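Local coordinates for protein OXA-46 oxacillinase (Pseudomonas aeruginosa, PDB 3IF6) that is a class D serine beta-lactamase that probably inactivates beta-lactam antibiotics by hydrolysing them to substituted beta-amino acids, at residues E62-R67 and I166-Q171; F217-G222 and A234-T239; D112-M117 and K194-T199. All blocks are in the same frame, centred on the assembly; numbering follows the deposited sequence.

Contact 1 (E62-R67 and I166-Q171); sequences ERAAKR and ISAHEQ. With EDO (1,2-ethanediol), chain I; EDO (1,2-ethanediol), chain L.
Arg67 and Glu170 meet at the start of helix 168-179, whose first turn carries a capping box. Ser167 holds the N-cap position. Its OG lies between the backbone N and the carbonyl carbon (chi1 86°) and accepts from Glu170 N at 3.2 Å. The return bond, from Ser167 N to Glu170 OE1, is weak. The same OE1 also receives the salt bridge that crosses the contact. Arg67 NE reaches Glu170 OE1 at 3.0 Å, on the syn side of the carboxylate and almost in the guanidinium plane. A weak second bond runs from Arg67 NH2 to Glu170 OE2 at 3.4 Å. The two flat groups are turned 25° from each other, and NE sits somewhat out of the carboxylate plane. Arg67 stretches out beyond CG, which carries the guanidinium past Ser167 to the end of Glu170. A 1,2-ethanediol lies over one guanidinium face, its C1 3.5 Å from Arg67 NE. A second 1,2-ethanediol takes a hydrogen bond from Ser167 OG through its O1, at 2.9 Å.

At the other end of the contact, His169 N donates to Ala64 O at 3.3 Å in a nearly straight bond. Helix 61-64, with the turn after it, thus meets the first turn of helix 168-179. Ala64 CB and Ala168 CB lie 4.4 Å apart, and both side chains also touch Val45 of strand 42-48. Ser167 CB lies against Lys66 O, 3.2 Å away. Ile166 has backbone bonds to Tyr68 in a short, weakly bonded pairing. The arrangement is a capping box at a helix N-terminus, its glutamate also salt-bridged to Arg67 of a distant segment, in the penicillin-binding transpeptidase-like fold.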
loop_
_atom_site.group_PDB
_atom_site.type_symbol
_atom_site.label_atom_id
_atom_site.label_comp_id
_atom_site.label_asym_id
_atom_site.label_seq_id
_atom_site.Cartn_x
_atom_site.Cartn_y
_atom_site.Cartn_z
ATOM N N GLU B 62 9.128 31.368 2.346
ATOM C CA GLU B 62 10.539 31.506 2.705
ATOM C C GLU B 62 10.993 30.261 3.437
ATOM O O GLU B 62 12.100 29.774 3.207
ATOM C CB GLU B 62 10.768 32.746 3.592
ATOM C CG GLU B 62 10.502 34.114 2.920
ATOM C CD GLU B 62 9.041 34.312 2.473
ATOM O OE1 GLU B 62 8.820 34.536 1.251
ATOM O OE2 GLU B 62 8.126 34.235 3.333
ATOM N N ARG B 63 10.131 29.781 4.330
ATOM C CA ARG B 63 10.418 28.627 5.180
ATOM C C ARG B 63 10.275 27.345 4.368
ATOM O O ARG B 63 11.154 26.496 4.407
ATOM C CB ARG B 63 9.492 28.589 6.398
ATOM C CG ARG B 63 10.129 27.844 7.546
ATOM C CD ARG B 63 9.113 27.301 8.536
ATOM N NE ARG B 63 9.639 26.122 9.207
ATOM C CZ ARG B 63 9.985 26.059 10.486
ATOM N NH1 ARG B 63 9.847 27.120 11.269
ATOM N NH2 ARG B 63 10.459 24.923 10.983
ATOM N N ALA B 64 9.276 27.312 3.515
ATOM C CA ALA B 64 9.046 26.223 2.611
ATOM C C ALA B 64 10.273 26.043 1.741
ATOM O O ALA B 64 10.588 24.957 1.374
ATOM C CB ALA B 64 7.866 26.504 1.789
ATOM N N ALA B 65 10.946 27.120 1.389
ATOM C CA ALA B 65 12.204 27.056 0.676
ATOM C C ALA B 65 13.432 26.768 1.507
ATOM O O ALA B 65 14.463 26.497 0.965
ATOM C CB ALA B 65 12.419 28.294 -0.088
ATOM N N LYS B 66 13.337 26.845 2.820
ATOM C CA LYS B 66 14.518 26.574 3.649
ATOM C C LYS B 66 14.763 25.071 3.948
ATOM O O LYS B 66 13.840 24.295 4.168
ATOM C CB LYS B 66 14.580 27.401 4.947
ATOM C CG LYS B 66 15.946 27.123 5.651
ATOM C CD LYS B 66 16.275 27.926 6.880
ATOM C CE LYS B 66 15.226 27.788 7.940
ATOM N NZ LYS B 66 15.847 28.189 9.238
ATOM N N ARG B 67 16.036 24.716 3.985
ATOM C CA ARG B 67 16.479 23.364 4.169
ATOM C C ARG B 67 16.673 22.972 5.634
ATOM O O ARG B 67 17.389 23.631 6.400
ATOM C CB ARG B 67 17.784 23.143 3.410
ATOM C CG ARG B 67 17.621 23.158 1.908
ATOM C CD ARG B 67 18.809 22.463 1.290
ATOM N NE ARG B 67 18.745 22.521 -0.148
ATOM C CZ ARG B 67 19.687 23.047 -0.936
ATOM N NH1 ARG B 67 20.809 23.574 -0.434
ATOM N NH2 ARG B 67 19.511 23.031 -2.252
ATOM N N ILE B 166 17.282 19.271 3.475
ATOM C CA ILE B 166 16.366 19.316 2.354
ATOM C C ILE B 166 15.216 20.213 2.768
ATOM O O ILE B 166 15.020 20.454 3.956
ATOM C CB ILE B 166 15.857 17.880 1.946
ATOM C CG1 ILE B 166 15.174 17.935 0.562
ATOM C CG2 ILE B 166 15.001 17.239 3.076
ATOM C CD1 ILE B 166 14.336 16.726 0.157
ATOM N N SER B 167 14.460 20.716 1.803
ATOM C CA SER B 167 13.425 21.682 2.096
ATOM C C SER B 167 12.068 21.123 1.776
ATOM O O SER B 167 11.963 20.103 1.091
ATOM C CB SER B 167 13.655 22.943 1.265
ATOM O OG SER B 167 13.078 22.831 -0.013
ATOM N N ALA B 168 11.033 21.825 2.221
ATOM C CA ALA B 168 9.663 21.378 2.025
ATOM C C ALA B 168 9.356 21.256 0.545
ATOM O O ALA B 168 8.962 20.186 0.110
ATOM C CB ALA B 168 8.662 22.256 2.756
ATOM N N HIS B 169 9.591 22.306 -0.246
ATOM C CA HIS B 169 9.373 22.227 -1.705
ATOM C C HIS B 169 10.154 21.090 -2.334
ATOM O O HIS B 169 9.704 20.477 -3.284
ATOM C CB HIS B 169 9.733 23.544 -2.446
ATOM C CG HIS B 169 8.577 24.470 -2.603
ATOM N ND1 HIS B 169 8.559 25.734 -2.058
ATOM C CD2 HIS B 169 7.375 24.302 -3.198
ATOM C CE1 HIS B 169 7.389 26.302 -2.304
ATOM N NE2 HIS B 169 6.654 25.454 -2.999
ATOM N N GLU B 170 11.358 20.868 -1.833
ATOM C CA GLU B 170 12.213 19.824 -2.332
ATOM C C GLU B 170 11.674 18.423 -1.976
ATOM O O GLU B 170 11.837 17.486 -2.769
ATOM C CB GLU B 170 13.625 20.024 -1.806
ATOM C CG GLU B 170 14.331 21.255 -2.376
ATOM C CD GLU B 170 15.826 21.257 -2.105
ATOM O OE1 GLU B 170 16.240 21.116 -0.931
ATOM O OE2 GLU B 170 16.595 21.416 -3.075
ATOM N N GLN B 171 11.005 18.303 -0.813
ATOM C CA GLN B 171 10.342 17.053 -0.396
ATOM C C GLN B 171 9.286 16.742 -1.425
ATOM O O GLN B 171 9.129 15.591 -1.831
ATOM C CB GLN B 171 9.706 17.139 1.004
ATOM C CG GLN B 171 10.697 17.264 2.174
ATOM C CD GLN B 171 11.242 15.929 2.725
ATOM O OE1 GLN B 171 11.396 14.945 1.998
ATOM N NE2 GLN B 171 11.571 15.917 4.014
HETATM C C1 EDO I . 13.383 25.860 -3.043
HETATM O O1 EDO I . 13.454 24.867 -2.009
HETATM C C2 EDO I . 12.329 25.480 -4.078
HETATM O O2 EDO I . 11.162 26.293 -3.893
HETATM C C1 EDO L . 16.799 25.421 -0.758
HETATM O O1 EDO L . 16.011 25.132 -1.916
HETATM C C2 EDO L . 17.517 26.764 -0.897
HETATM O O2 EDO L . 17.177 27.625 0.206
#

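Contact 2 (F217-G222 and A234-T239); sequences FGWWVG and ALNIDT
Asn236 lies over one face of the Trp219 indole, its CB 4.3 Å from the centroid of the six-membered ring in a CH-pi contact. The two side chains run alongside each other and point the same way. The amide plane stands almost upright on the ring, 86° from it. Trp219 CG is anti to the carbonyl carbon (chi1 -59°), which brings the indole back across the neighbouring strand. Its NE1 is bonded to Ser69 O, which holds the five-membered-ring end of the indole. Val221 CG1 and Ala234 CB continue the same face at 4.1 Å. Gln171 of helix 168-179 packs against Trp219, Val221 and Ala234.

Gly218-Ile237 and Trp220-Leu235 are the antiparallel hydrogen-bonded pairs. Gly218 N donates to Ile237 O at 2.8 Å, and Ile237 N returns to Gly218 O at 3.0 Å. Leu235 N gives a straight bond to Trp220 O at 3.1 Å. Trp220 N reaches Leu235 O at 3.3 Å from above the carbonyl plane. Trp220, Leu235 and Ile237 point to the other face, where helix 247-259 packs. Helices on both faces of this antiparallel hairpin are characteristic of the central sheet of serine beta-lactamases.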
loop_
_atom_site.group_PDB
_atom_site.type_symbol
_atom_site.label_atom_id
_atom_site.label_comp_id
_atom_site.label_asym_id
_atom_site.label_seq_id
_atom_site.Cartn_x
_atom_site.Cartn_y
_atom_site.Cartn_z
ATOM N N PHE B 217 12.865 20.586 15.322
ATOM C CA PHE B 217 11.734 20.631 14.394
ATOM C C PHE B 217 11.324 19.234 13.952
ATOM O O PHE B 217 12.083 18.284 14.110
ATOM C CB PHE B 217 12.059 21.491 13.171
ATOM C CG PHE B 217 13.278 21.045 12.442
ATOM C CD1 PHE B 217 13.171 20.112 11.388
ATOM C CD2 PHE B 217 14.547 21.530 12.820
ATOM C CE1 PHE B 217 14.299 19.655 10.730
ATOM C CE2 PHE B 217 15.682 21.087 12.176
ATOM C CZ PHE B 217 15.565 20.152 11.115
ATOM N N GLY B 218 10.111 19.122 13.413
ATOM C CA GLY B 218 9.596 17.868 12.900
ATOM C C GLY B 218 8.930 17.980 11.543
ATOM O O GLY B 218 8.486 19.062 11.150
ATOM N N TRP B 219 8.844 16.856 10.833
ATOM C CA TRP B 219 8.170 16.787 9.536
ATOM C C TRP B 219 6.983 15.821 9.542
ATOM O O TRP B 219 6.925 14.892 10.349
ATOM C CB TRP B 219 9.103 16.193 8.498
ATOM C CG TRP B 219 10.435 16.834 8.181
ATOM C CD1 TRP B 219 11.628 16.604 8.791
ATOM C CD2 TRP B 219 10.714 17.701 7.065
ATOM N NE1 TRP B 219 12.633 17.302 8.153
ATOM C CE2 TRP B 219 12.099 17.983 7.090
ATOM C CE3 TRP B 219 9.912 18.292 6.068
ATOM C CZ2 TRP B 219 12.715 18.823 6.153
ATOM C CZ3 TRP B 219 10.524 19.118 5.119
ATOM C CH2 TRP B 219 11.915 19.377 5.175
ATOM N N TRP B 220 6.050 16.052 8.623
ATOM C CA TRP B 220 5.185 15.041 8.085
ATOM C C TRP B 220 5.162 15.236 6.563
ATOM O O TRP B 220 4.704 16.262 6.058
ATOM C CB TRP B 220 3.788 15.080 8.725
ATOM C CG TRP B 220 2.975 13.819 8.467
ATOM C CD1 TRP B 220 3.442 12.534 8.500
ATOM C CD2 TRP B 220 1.570 13.721 8.148
ATOM N NE1 TRP B 220 2.439 11.657 8.221
ATOM C CE2 TRP B 220 1.275 12.341 7.997
ATOM C CE3 TRP B 220 0.530 14.656 7.976
ATOM C CZ2 TRP B 220 -0.027 11.866 7.688
ATOM C CZ3 TRP B 220 -0.758 14.176 7.652
ATOM C CH2 TRP B 220 -1.018 12.797 7.515
ATOM N N VAL B 221 5.704 14.275 5.825
ATOM C CA VAL B 221 5.730 14.366 4.350
ATOM C C VAL B 221 5.101 13.145 3.692
ATOM O O VAL B 221 5.208 12.034 4.211
ATOM C CB VAL B 221 7.177 14.551 3.791
ATOM C CG1 VAL B 221 7.907 15.679 4.509
ATOM C CG2 VAL B 221 8.002 13.201 3.852
ATOM N N GLY B 222 4.473 13.337 2.547
ATOM C CA GLY B 222 3.977 12.222 1.737
ATOM C C GLY B 222 2.863 12.641 0.774
ATOM O O GLY B 222 2.902 13.748 0.200
ATOM N N ALA B 234 4.026 18.350 2.412
ATOM C CA ALA B 234 5.285 18.431 3.085
ATOM C C ALA B 234 5.167 19.603 4.047
ATOM O O ALA B 234 5.117 20.772 3.629
ATOM C CB ALA B 234 6.391 18.646 2.116
ATOM N N LEU B 235 5.073 19.258 5.328
ATOM C CA LEU B 235 4.950 20.191 6.428
ATOM C C LEU B 235 6.208 20.067 7.269
ATOM O O LEU B 235 6.760 18.977 7.376
ATOM C CB LEU B 235 3.678 19.911 7.272
ATOM C CG LEU B 235 3.610 20.450 8.729
ATOM C CD1 LEU B 235 2.221 20.912 9.177
ATOM C CD2 LEU B 235 4.227 19.496 9.780
ATOM N N ASN B 236 6.703 21.199 7.785
ATOM C CA ASN B 236 7.565 21.193 8.962
ATOM C C ASN B 236 7.156 22.203 10.050
ATOM O O ASN B 236 6.366 23.128 9.819
ATOM C CB ASN B 236 9.082 21.142 8.648
ATOM C CG ASN B 236 9.589 22.337 7.818
ATOM O OD1 ASN B 236 10.153 22.151 6.736
ATOM N ND2 ASN B 236 9.430 23.546 8.341
ATOM N N ILE B 237 7.576 21.940 11.273
ATOM C CA ILE B 237 7.234 22.806 12.385
ATOM C C ILE B 237 8.388 22.755 13.362
ATOM O O ILE B 237 9.082 21.737 13.461
ATOM C CB ILE B 237 5.893 22.441 13.105
ATOM C CG1 ILE B 237 5.745 20.931 13.350
ATOM C CG2 ILE B 237 4.680 23.012 12.362
ATOM C CD1 ILE B 237 4.785 20.596 14.514
ATOM N N ASP B 238 8.627 23.876 14.033
ATOM C CA ASP B 238 9.497 23.892 15.202
ATOM C C ASP B 238 8.832 23.072 16.327
ATOM O O ASP B 238 7.600 22.969 16.401
ATOM C CB ASP B 238 9.745 25.316 15.666
ATOM C CG ASP B 238 10.418 26.166 14.621
ATOM O OD1 ASP B 238 11.337 25.710 13.899
ATOM O OD2 ASP B 238 10.060 27.340 14.536
ATOM N N THR B 239 9.659 22.470 17.180
ATOM C CA THR B 239 9.129 21.700 18.281
ATOM C C THR B 239 9.826 22.076 19.585
ATOM O O THR B 239 10.713 21.330 20.034
ATOM C CB THR B 239 9.227 20.157 18.050
ATOM O OG1 THR B 239 10.578 19.800 17.868
ATOM C CG2 THR B 239 8.393 19.673 16.869
#

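Contact 3 (D112-M117 and K194-T199); sequences DLRSAM and KDLMIT. With EDO (1,2-ethanediol), chain K.
The Arg114 guanidinium carries Leu196 on one face, with CD2 3.6 Å from NH1 and CA on the same side. Asp195 OD2, Asp195 O and a water lie at its edge, near the plane. Arg114 NH1 donates to Asp195 OD2 at 3.0 Å, a salt bridge that uses the anti lone pair of the oxygen. The carboxylate is turned 83° from the guanidinium. Arg114 NH2 gives a bond of 2.6 Å to the water, which also lies close to Leu196 O and Ile198 O. NH2 also points at Asp195 O, though the modelled separation is doubtfully short. Bends at chi2 and chi3 bring the group round to Asp195 and Leu196, late in helix 187-196.

The contact joins the start of helix 113-118 to the passage from helix 187-196 into strand 198-201, an outermost strand of the main sheet within this chain. Asp112 is the N-cap of helix 113-118, its OD1 accepting from Ser115 N. Beside the guanidinium, Leu196 fits between Leu113 and Met117. Its CD1 meets Leu113 CB at 4.0 Å, and its CB meets Met117 CE at 3.8 Å. Asp195 OD2 has a second salt bridge, to a basic side chain of another protein chain.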
loop_
_atom_site.group_PDB
_atom_site.type_symbol
_atom_site.label_atom_id
_atom_site.label_comp_id
_atom_site.label_asym_id
_atom_site.label_seq_id
_atom_site.Cartn_x
_atom_site.Cartn_y
_atom_site.Cartn_z
ATOM N N ASP B 112 12.072 -6.117 9.902
ATOM C CA ASP B 112 12.144 -6.226 8.465
ATOM C C ASP B 112 11.932 -4.798 8.009
ATOM O O ASP B 112 11.726 -3.913 8.855
ATOM C CB ASP B 112 11.059 -7.175 7.926
ATOM C CG ASP B 112 9.635 -6.761 8.333
ATOM O OD1 ASP B 112 9.408 -5.649 8.843
ATOM O OD2 ASP B 112 8.715 -7.548 8.106
ATOM N N LEU B 113 11.971 -4.595 6.702
ATOM C CA LEU B 113 11.770 -3.297 6.065
ATOM C C LEU B 113 10.553 -2.523 6.542
ATOM O O LEU B 113 10.616 -1.302 6.662
ATOM C CB LEU B 113 11.717 -3.474 4.541
ATOM C CG LEU B 113 12.886 -2.968 3.706
ATOM C CD1 LEU B 113 14.159 -2.757 4.512
ATOM C CD2 LEU B 113 13.114 -3.853 2.523
ATOM N N ARG B 114 9.484 -3.251 6.855
ATOM C CA ARG B 114 8.213 -2.698 7.286
ATOM C C ARG B 114 8.183 -2.135 8.697
ATOM O O ARG B 114 7.699 -1.036 8.903
ATOM C CB ARG B 114 7.189 -3.816 7.272
ATOM C CG ARG B 114 5.774 -3.363 7.472
ATOM C CD ARG B 114 5.086 -3.544 6.185
ATOM N NE ARG B 114 4.498 -2.302 5.801
ATOM C CZ ARG B 114 4.119 -2.009 4.561
ATOM N NH1 ARG B 114 4.292 -2.888 3.558
ATOM N NH2 ARG B 114 3.572 -0.803 4.354
ATOM N N SER B 115 8.615 -2.939 9.674
ATOM C CA SER B 115 8.728 -2.503 11.067
ATOM C C SER B 115 9.744 -1.351 11.197
ATOM O O SER B 115 9.500 -0.395 11.954
ATOM C CB SER B 115 9.131 -3.666 11.963
ATOM O OG SER B 115 10.366 -4.166 11.533
ATOM N N ALA B 116 10.843 -1.471 10.438
ATOM C CA ALA B 116 11.914 -0.457 10.324
ATOM C C ALA B 116 11.440 0.906 9.789
ATOM O O ALA B 116 11.934 1.953 10.233
ATOM C CB ALA B 116 13.090 -0.984 9.462
ATOM N N MET B 117 10.493 0.876 8.848
ATOM C CA MET B 117 9.928 2.079 8.242
ATOM C C MET B 117 8.955 2.716 9.193
ATOM O O MET B 117 8.850 3.929 9.235
ATOM C CB MET B 117 9.220 1.753 6.942
ATOM C CG MET B 117 8.602 2.954 6.234
ATOM S SD MET B 117 9.817 4.076 5.520
ATOM C CE MET B 117 10.213 3.306 3.959
ATOM N N LYS B 194 7.085 2.706 -1.800
ATOM C CA LYS B 194 5.726 3.331 -1.709
ATOM C C LYS B 194 4.711 2.456 -0.972
ATOM O O LYS B 194 3.649 2.934 -0.548
ATOM C CB LYS B 194 5.156 3.666 -3.095
ATOM C CG LYS B 194 5.828 4.829 -3.892
ATOM C CD LYS B 194 5.149 4.978 -5.271
ATOM C CE LYS B 194 5.991 4.301 -6.371
ATOM N NZ LYS B 194 5.385 4.485 -7.734
ATOM N N ASP B 195 5.000 1.164 -0.881
ATOM C CA ASP B 195 4.139 0.274 -0.120
ATOM C C ASP B 195 4.440 0.400 1.362
ATOM O O ASP B 195 3.550 0.445 2.213
ATOM C CB ASP B 195 4.260 -1.189 -0.576
ATOM C CG ASP B 195 3.004 -1.991 -0.229
ATOM O OD1 ASP B 195 2.072 -1.983 -1.064
ATOM O OD2 ASP B 195 2.919 -2.561 0.887
ATOM N N LEU B 196 5.727 0.490 1.643
ATOM C CA LEU B 196 6.206 0.662 2.984
ATOM C C LEU B 196 5.733 1.945 3.610
ATOM O O LEU B 196 5.604 2.001 4.812
ATOM C CB LEU B 196 7.726 0.548 2.991
ATOM C CG LEU B 196 8.207 -0.800 2.430
ATOM C CD1 LEU B 196 9.705 -0.799 2.296
ATOM C CD2 LEU B 196 7.726 -1.911 3.341
ATOM N N MET B 197 5.429 2.951 2.787
ATOM C CA MET B 197 4.914 4.255 3.234
ATOM C C MET B 197 3.474 4.298 3.675
ATOM O O MET B 197 3.045 5.290 4.305
ATOM C CB MET B 197 5.106 5.293 2.141
ATOM C CG MET B 197 6.571 5.630 1.942
ATOM S SD MET B 197 6.859 6.634 0.503
ATOM C CE MET B 197 5.983 8.159 1.004
ATOM N N ILE B 198 2.705 3.253 3.361
ATOM C CA ILE B 198 1.283 3.244 3.707
ATOM C C ILE B 198 1.069 3.376 5.216
ATOM O O ILE B 198 1.505 2.526 6.007
ATOM C CB ILE B 198 0.538 1.982 3.159
ATOM C CG1 ILE B 198 0.589 1.946 1.624
ATOM C CG2 ILE B 198 -0.919 1.917 3.726
ATOM C CD1 ILE B 198 0.570 0.583 1.048
ATOM N N THR B 199 0.380 4.440 5.615
ATOM C CA THR B 199 0.005 4.561 7.004
ATOM C C THR B 199 -1.482 4.351 7.206
ATOM O O THR B 199 -1.933 4.116 8.316
ATOM C CB THR B 199 0.466 5.930 7.622
ATOM O OG1 THR B 199 -0.375 6.984 7.136
ATOM C CG2 THR B 199 1.862 6.216 7.208
HETATM C C1 EDO K . 9.675 -10.840 10.160
HETATM O O1 EDO K . 10.468 -10.389 9.047
HETATM C C2 EDO K . 9.367 -9.667 11.074
HETATM O O2 EDO K . 8.243 -10.000 11.885
HETATM O O HOH W 1 3.586 0.774 6.463
#

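Contacts 1 and 2 touch, with centres about 10 Å apart. Arg63 NH2 forms a salt bridge to Asp238 OD1 at 3.1 Å, and Gln171 CG packs on Trp219 CZ3 at 3.5 Å. Helix 168-179 thus joins the capped turn of contact 1 to the hairpin of contact 2. Contact 3 lies across the chain's centre from both, its centre about 24 Å from that of contact 1 and 19 Å from that of contact 2. It reaches the same sheet as contact 2 through strand 198-201. Ser72 is the predicted acyl-ester nucleophile. The side chains of Trp219 and Met117 each come within about 8 Å of its side chain, that of Ile166 within about 11 Å.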